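Local coordinates for protein LacI family sugar-binding transcriptional regulator (Enterococcus faecalis V583, PDB 4RK0) that binds ribose in the cleft of its sugar-binding domain and probably acts as a DNA-binding transcriptional repressor of the LacI family, at residues 107-112 with 141-146; 115-120 with 145-150; 131-136 with 183-188. All blocks are in the same frame, centred on the assembly; numbering follows the deposited sequence.

How the interactions relate
All three contacts involve the lobe of the four-stranded parallel sheet; residues 107-112 enter it from the other lobe. Interactions 1 and 2 follow the same helix pair, 109-122 with 138-150, at two levels and share Lys145 and Gly146; their centres are about 9 Å apart. Interaction 1 is at the sugar end, where Arg143 binds ribose. Interaction 2 lies farther along, with the side chain of Ala116 about 12 Å from ribose. Interaction 3 joins two strands of the sheet, and its Asn186 also holds ribose. Arg143 NH1 reaches Ile185 O at 2.8 Å, a probable hydrogen bond tying interactions 1 and 3. Phe147 CD2 and Phe183 CD2, 3.4 Å apart, tie interactions 2 and 3.

Interaction 1. Residues 107-112 with 141-146; sequences TDDYRG and QQRLKG. With RIB (alpha-D-ribofuranose), chain E.
Arg143 is a ribose-binding residue in this periplasmic binding protein-like fold, and Asp109 positions it. Arg143 NH2 donates to RIB O2 at 2.9 Å and also to RIB O3. NH1 donates to RIB O3 as well, so the end of the guanidinium straddles that hydroxyl. Asp214, Asp94, Asn139, Asn186, Gln231 and Gln95 complete the polar shell of the sugar. The Arg143 chain is extended from CG to NE, which carries its charge from helix 138-150 into the pocket.

Behind the sugar, Asp109 OD1 receives both NE and NH2 in a side-on salt bridge. Arg143 NE to Asp109 OD1 is 2.9 Å, and OD1 lies 1° out of the guanidinium plane. The carboxylate plane is turned 27° from that of the guanidinium. This double grip limits rotation of the guanidinium and probably favours the ionised form of both groups. NH1 has a further partner in Ile185 O, and Tyr213 makes a cation-pi contact with Arg143.

Asp109 opens helix 109-122. The preceding Asp108 is its N-cap, accepting from Arg111 N through OD1. One turn along helix 138-150, the two backbones come close. Tyr110 has CG anti to its backbone N (chi1 -171°), which lays the ring over Gly146. Gly146 CA sits 3.8 Å from the ring centroid, a CH-pi contact, and also points a C-H at Tyr110 O, 3.3 Å from that CA.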
# COMPACT_ATOMS: atom_id res chain seq x y z
N THR A 107 5.21 17.96 8.12
CA THR A 107 6.36 17.37 8.71
C THR A 107 7.55 18.18 8.24
O THR A 107 7.44 18.98 7.28
CB THR A 107 6.52 15.88 8.37
OG1 THR A 107 6.83 15.75 6.98
CG2 THR A 107 5.26 15.12 8.67
N ASP A 108 8.68 18.01 8.90
CA ASP A 108 9.77 18.92 8.70
C ASP A 108 10.66 18.57 7.50
O ASP A 108 11.78 18.12 7.68
CB ASP A 108 10.60 19.03 9.97
CG ASP A 108 11.47 20.30 9.98
OD1 ASP A 108 11.75 20.91 8.90
OD2 ASP A 108 11.87 20.67 11.09
N ASP A 109 10.16 18.83 6.30
CA ASP A 109 10.83 18.45 5.06
C ASP A 109 12.19 19.09 4.91
O ASP A 109 13.15 18.49 4.44
CB ASP A 109 9.94 18.81 3.86
CG ASP A 109 8.65 18.03 3.84
OD1 ASP A 109 8.67 16.81 3.54
OD2 ASP A 109 7.61 18.61 4.17
N TYR A 110 12.26 20.36 5.30
CA TYR A 110 13.50 21.08 5.23
C TYR A 110 14.59 20.45 6.06
O TYR A 110 15.72 20.27 5.61
CB TYR A 110 13.25 22.52 5.69
CG TYR A 110 14.42 23.46 5.46
CD1 TYR A 110 14.59 24.12 4.25
CD2 TYR A 110 15.32 23.74 6.47
CE1 TYR A 110 15.64 25.02 4.04
CE2 TYR A 110 16.38 24.62 6.28
CZ TYR A 110 16.54 25.25 5.06
OH TYR A 110 17.58 26.13 4.86
N ARG A 111 14.27 20.16 7.31
CA ARG A 111 15.26 19.52 8.18
C ARG A 111 15.60 18.10 7.68
O ARG A 111 16.73 17.69 7.74
CB ARG A 111 14.74 19.48 9.63
CG ARG A 111 15.63 18.81 10.67
CD ARG A 111 17.01 19.44 10.77
NE ARG A 111 17.89 18.70 11.69
CZ ARG A 111 19.20 18.88 11.80
NH1 ARG A 111 19.90 18.14 12.66
NH2 ARG A 111 19.84 19.78 11.06
N GLY A 112 14.62 17.38 7.14
CA GLY A 112 14.93 16.04 6.57
C GLY A 112 15.97 16.12 5.46
O GLY A 112 16.86 15.30 5.36
N GLN A 141 9.78 19.96 -2.55
CA GLN A 141 10.75 20.95 -2.93
C GLN A 141 11.56 21.36 -1.71
O GLN A 141 12.76 21.50 -1.80
CB GLN A 141 10.09 22.20 -3.57
CG GLN A 141 11.10 23.07 -4.32
CD GLN A 141 11.65 22.42 -5.58
OE1 GLN A 141 12.86 22.41 -5.84
NE2 GLN A 141 10.76 21.87 -6.39
N GLN A 142 10.89 21.54 -0.57
CA GLN A 142 11.62 21.84 0.67
C GLN A 142 12.73 20.84 1.04
O GLN A 142 13.70 21.20 1.70
CB GLN A 142 10.66 21.98 1.84
CG GLN A 142 9.74 23.19 1.73
CD GLN A 142 10.48 24.51 1.89
OE1 GLN A 142 10.71 25.24 0.92
NE2 GLN A 142 10.86 24.82 3.11
N ARG A 143 12.61 19.57 0.65
CA ARG A 143 13.67 18.62 0.94
C ARG A 143 14.92 18.94 0.15
O ARG A 143 16.05 18.86 0.65
CB ARG A 143 13.21 17.20 0.61
CG ARG A 143 12.09 16.69 1.47
CD ARG A 143 11.45 15.41 0.95
NE ARG A 143 10.14 15.23 1.55
CZ ARG A 143 9.26 14.31 1.21
NH1 ARG A 143 9.58 13.37 0.30
NH2 ARG A 143 8.08 14.28 1.82
N LEU A 144 14.75 19.30 -1.12
CA LEU A 144 15.88 19.75 -1.90
C LEU A 144 16.47 21.02 -1.29
O LEU A 144 17.72 21.17 -1.15
CB LEU A 144 15.46 20.04 -3.34
CG LEU A 144 16.58 20.66 -4.17
CD1 LEU A 144 17.77 19.72 -4.33
CD2 LEU A 144 16.04 21.05 -5.54
N LYS A 145 15.58 21.96 -0.97
CA LYS A 145 16.01 23.26 -0.36
C LYS A 145 16.81 23.02 0.92
O LYS A 145 17.88 23.59 1.11
CB LYS A 145 14.80 24.15 -0.08
CG LYS A 145 15.13 25.61 0.19
CD LYS A 145 14.15 26.55 -0.52
CE LYS A 145 14.06 27.90 0.17
NZ LYS A 145 13.26 27.80 1.43
N GLY A 146 16.31 22.14 1.79
CA GLY A 146 17.08 21.84 3.00
C GLY A 146 18.38 21.15 2.69
O GLY A 146 19.43 21.44 3.30
O5 RIB E . 6.46 9.04 -0.45
C5 RIB E . 5.34 9.78 -0.92
C4 RIB E . 5.76 11.19 -0.83
O4 RIB E . 4.81 12.13 -1.39
C3 RIB E . 5.91 11.23 0.68
O3 RIB E . 7.30 11.52 0.84
C2 RIB E . 4.87 12.29 1.04
O2 RIB E . 5.40 13.25 1.93
C1 RIB E . 4.27 12.83 -0.27
O1 RIB E . 4.31 14.25 -0.33

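Interaction 2. Residues 115-120 with 145-150; sequences LAAKHL and KGFCSV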
# COMPACT_ATOMS: atom_id res chain seq x y z
N LEU A 115 19.35 16.57 7.01
CA LEU A 115 19.89 15.34 7.61
C LEU A 115 20.44 14.41 6.55
O LEU A 115 21.46 13.77 6.77
CB LEU A 115 18.80 14.60 8.35
CG LEU A 115 18.36 15.23 9.66
CD1 LEU A 115 17.13 14.51 10.23
CD2 LEU A 115 19.49 15.25 10.66
N ALA A 116 19.77 14.37 5.40
CA ALA A 116 20.20 13.53 4.28
C ALA A 116 21.53 14.03 3.76
O ALA A 116 22.48 13.26 3.60
CB ALA A 116 19.10 13.53 3.19
N ALA A 117 21.62 15.33 3.52
CA ALA A 117 22.88 15.96 3.17
C ALA A 117 24.00 15.69 4.19
O ALA A 117 25.11 15.42 3.77
CB ALA A 117 22.69 17.46 3.02
N LYS A 118 23.70 15.75 5.49
CA LYS A 118 24.70 15.62 6.53
C LYS A 118 25.20 14.22 6.50
O LYS A 118 26.37 13.97 6.68
CB LYS A 118 24.14 15.87 7.93
CG LYS A 118 24.03 17.33 8.36
CD LYS A 118 23.71 17.40 9.85
CE LYS A 118 23.17 18.76 10.26
NZ LYS A 118 24.12 19.85 9.92
N HIS A 119 24.30 13.28 6.29
CA HIS A 119 24.71 11.91 6.22
C HIS A 119 25.67 11.63 5.08
O HIS A 119 26.71 10.97 5.28
CB HIS A 119 23.50 11.02 6.10
CG HIS A 119 23.86 9.59 6.06
ND1 HIS A 119 24.39 8.94 7.14
CD2 HIS A 119 23.85 8.70 5.04
CE1 HIS A 119 24.65 7.69 6.81
NE2 HIS A 119 24.36 7.53 5.53
N LEU A 120 25.34 12.10 3.87
CA LEU A 120 26.22 11.84 2.71
C LEU A 120 27.57 12.54 2.88
O LEU A 120 28.61 12.00 2.50
CB LEU A 120 25.58 12.25 1.38
CG LEU A 120 24.39 11.37 0.91
CD1 LEU A 120 23.73 11.92 -0.33
CD2 LEU A 120 24.84 9.92 0.70
N LYS A 145 15.58 21.96 -0.97
CA LYS A 145 16.01 23.26 -0.36
C LYS A 145 16.81 23.02 0.92
O LYS A 145 17.88 23.59 1.11
CB LYS A 145 14.80 24.15 -0.08
CG LYS A 145 15.13 25.61 0.19
CD LYS A 145 14.15 26.55 -0.52
CE LYS A 145 14.06 27.90 0.17
NZ LYS A 145 13.26 27.80 1.43
N GLY A 146 16.31 22.14 1.79
CA GLY A 146 17.08 21.84 3.00
C GLY A 146 18.38 21.15 2.69
O GLY A 146 19.43 21.44 3.30
N PHE A 147 18.36 20.23 1.73
CA PHE A 147 19.57 19.56 1.28
C PHE A 147 20.64 20.58 0.84
O PHE A 147 21.79 20.53 1.29
CB PHE A 147 19.23 18.59 0.17
CG PHE A 147 20.35 17.70 -0.23
CD1 PHE A 147 21.28 18.11 -1.18
CD2 PHE A 147 20.49 16.43 0.34
CE1 PHE A 147 22.32 17.28 -1.54
CE2 PHE A 147 21.52 15.59 -0.03
CZ PHE A 147 22.45 16.02 -0.97
N CYS A 148 20.25 21.54 0.01
CA CYS A 148 21.22 22.51 -0.53
C CYS A 148 21.57 23.60 0.50
O CYS A 148 22.54 24.31 0.35
CB CYS A 148 20.72 23.11 -1.83
SG CYS A 148 20.49 21.81 -3.09
N SER A 149 20.79 23.70 1.58
CA SER A 149 21.11 24.67 2.64
C SER A 149 22.43 24.35 3.37
O SER A 149 23.06 25.25 3.95
CB SER A 149 19.96 24.78 3.65
OG SER A 149 19.93 23.68 4.53
N VAL A 150 22.84 23.07 3.35
CA VAL A 150 24.04 22.62 4.07
C VAL A 150 25.07 21.90 3.22
O VAL A 150 26.23 21.82 3.63
CB VAL A 150 23.69 21.68 5.24
CG1 VAL A 150 22.84 22.42 6.26
CG2 VAL A 150 23.02 20.40 4.75
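Phe147 has CG anti to its backbone N (chi1 -171°), and this lets the ring end reach Ala117 on helix 109-122. Val150 has CG2 in the crowded position between its backbone N and carbonyl carbon. Both side chains converge on Ala117. Its CB stands over one face of the Phe147 ring, 3.9 Å from the centroid and 22° off the normal, in a CH-pi contact displaced toward the rim. The same Ala117 CB meets Val150 CG2 at 3.4 Å, tighter than usual for two carbons. Phe147 CE2 also lies against the backbone, 3.5 Å from Ala117 CA. Two helices that pack side by side on one face of the parallel sheet, the face of Val128 and Val130, are joined here. Their local axes come within 8.1 Å and cross at -44°, a close approach consistent with the small Ala116 and Ala117 at the interface. Leu120 CD1 comes to the edge of the Phe147 ring. The ring also reaches the sheet, touching Val128 and Val130 and meeting Phe183. Ser149 OG, also bonded to Gln114 NE2, folds back and donates to Gly146 O at 2.6 Å, in the carbonyl plane and on a lone pair.

Interaction 3. Residues 131-136 with 183-188; sequences VMPPHA and FAINDE. With RIB (alpha-D-ribofuranose), chain E.
Asn186 ND2 donates to RIB O5 at 2.9 Å in a nearly straight bond, with an N-H...O angle of 166°. Asn186 CG takes the crowded position between the backbone N and the carbonyl carbon (chi1 79°). That places ND2 beside the hydroxymethyl oxygen of the sugar. The other end of the amide is used too: Asn186 is the N-cap of helix 187-199, and its OD1 accepts from Ile189 N. The helix start thus helps fix which amide end faces ribose.

Two backbone bonds hold the strands that lead to this site. Val131 N donates to Phe183 O at 2.9 Å, almost straight. Ile185 N donates to Val131 O at 3.0 Å, nearly along the C=O axis. Val131 thereby brackets Ala184 in a parallel bridge, and the pairing extends to Ile185, just before Asn186, which binds ribose.

Beyond the bridge the contact becomes apolar. Ile185 CB packs against Met132 CB at 3.9 Å. Ile185 CG2 meets Pro133 CD at 3.9 Å, with the two side chains crossing at about a right angle.

These are the C-terminal ends of the two central strands of a four-stranded parallel sheet, where ligand-binding loops of such alpha/beta folds lie. Val131 and Ala184 face helix 187-199 through Ile189. Met132 and Ile185 touch helix 138-150 at Leu144 and Ile140. Strand 154-159 flanks 127-132, and strand 209-211 flanks 181-184.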
# COMPACT_ATOMS: atom_id res chain seq x y z
N VAL A 131 17.33 12.80 -6.86
CA VAL A 131 16.38 12.30 -7.84
C VAL A 131 15.00 12.66 -7.35
O VAL A 131 14.58 12.25 -6.24
CB VAL A 131 16.47 10.76 -8.02
CG1 VAL A 131 15.48 10.28 -9.05
CG2 VAL A 131 17.87 10.32 -8.39
N MET A 132 14.28 13.42 -8.17
CA MET A 132 12.99 14.00 -7.73
C MET A 132 12.07 14.32 -8.90
O MET A 132 12.53 14.37 -10.02
CB MET A 132 13.28 15.25 -6.90
CG MET A 132 13.80 16.47 -7.66
SD MET A 132 14.27 17.75 -6.43
CE MET A 132 12.68 18.23 -5.80
N PRO A 133 10.76 14.57 -8.64
CA PRO A 133 9.86 14.90 -9.73
C PRO A 133 10.01 16.32 -10.19
O PRO A 133 10.51 17.15 -9.42
CB PRO A 133 8.46 14.67 -9.15
CG PRO A 133 8.62 14.84 -7.68
CD PRO A 133 10.07 14.57 -7.34
N PRO A 134 9.60 16.61 -11.44
CA PRO A 134 9.53 18.00 -11.89
C PRO A 134 8.35 18.69 -11.28
O PRO A 134 7.42 18.02 -10.85
CB PRO A 134 9.35 17.85 -13.41
CG PRO A 134 8.59 16.58 -13.56
CD PRO A 134 9.18 15.67 -12.50
N HIS A 135 8.36 20.04 -11.23
CA HIS A 135 7.27 20.85 -10.65
C HIS A 135 6.76 20.18 -9.40
O HIS A 135 5.58 19.89 -9.24
CB HIS A 135 6.14 21.11 -11.66
CG HIS A 135 6.66 21.52 -13.01
ND1 HIS A 135 7.54 22.57 -13.18
CD2 HIS A 135 6.44 21.00 -14.24
CE1 HIS A 135 7.83 22.69 -14.46
NE2 HIS A 135 7.17 21.75 -15.13
N ALA A 136 7.69 19.95 -8.50
CA ALA A 136 7.44 19.20 -7.29
C ALA A 136 6.49 19.95 -6.38
O ALA A 136 6.53 21.17 -6.34
CB ALA A 136 8.76 18.95 -6.59
N PHE A 183 20.54 10.93 -3.34
CA PHE A 183 19.38 11.22 -2.46
C PHE A 183 18.11 11.02 -3.25
O PHE A 183 17.80 11.81 -4.13
CB PHE A 183 19.48 12.67 -1.87
CG PHE A 183 18.34 13.09 -0.98
CD1 PHE A 183 17.63 12.19 -0.20
CD2 PHE A 183 18.01 14.46 -0.89
CE1 PHE A 183 16.59 12.62 0.61
CE2 PHE A 183 16.99 14.89 -0.09
CZ PHE A 183 16.27 13.98 0.69
N ALA A 184 17.36 9.95 -2.93
CA ALA A 184 16.10 9.69 -3.56
C ALA A 184 15.03 10.40 -2.74
O ALA A 184 14.94 10.19 -1.54
CB ALA A 184 15.81 8.21 -3.61
N ILE A 185 14.21 11.22 -3.40
CA ILE A 185 13.34 12.12 -2.65
C ILE A 185 12.17 11.40 -2.02
O ILE A 185 11.48 11.96 -1.17
CB ILE A 185 12.91 13.33 -3.51
CG1 ILE A 185 13.01 14.62 -2.73
CG2 ILE A 185 11.53 13.14 -4.06
CD1 ILE A 185 14.41 15.10 -2.56
N ASN A 186 11.93 10.15 -2.40
CA ASN A 186 11.11 9.27 -1.58
C ASN A 186 11.59 7.82 -1.69
O ASN A 186 12.42 7.50 -2.57
CB ASN A 186 9.61 9.42 -1.79
CG ASN A 186 9.09 8.72 -3.01
OD1 ASN A 186 9.82 8.41 -3.96
ND2 ASN A 186 7.78 8.49 -3.02
N ASP A 187 11.10 6.98 -0.79
CA ASP A 187 11.54 5.57 -0.74
C ASP A 187 11.13 4.82 -2.01
O ASP A 187 11.88 3.98 -2.50
CB ASP A 187 11.04 4.86 0.51
CG ASP A 187 11.73 5.34 1.82
OD1 ASP A 187 12.83 5.88 1.77
OD2 ASP A 187 11.14 5.15 2.88
N GLU A 188 9.98 5.12 -2.57
CA GLU A 188 9.57 4.48 -3.82
C GLU A 188 10.56 4.75 -4.97
O GLU A 188 10.95 3.83 -5.69
CB GLU A 188 8.15 4.92 -4.22
CG GLU A 188 7.07 4.39 -3.30
CD GLU A 188 5.75 4.11 -4.01
OE1 GLU A 188 5.31 4.93 -4.84
OE2 GLU A 188 5.13 3.06 -3.74
O5 RIB E . 6.46 9.04 -0.45
C5 RIB E . 5.34 9.78 -0.92
C4 RIB E . 5.76 11.19 -0.83
O4 RIB E . 4.81 12.13 -1.39
C3 RIB E . 5.91 11.23 0.68
O3 RIB E . 7.30 11.52 0.84
C2 RIB E . 4.87 12.29 1.04
O2 RIB E . 5.40 13.25 1.93
C1 RIB E . 4.27 12.83 -0.27
O1 RIB E . 4.31 14.25 -0.33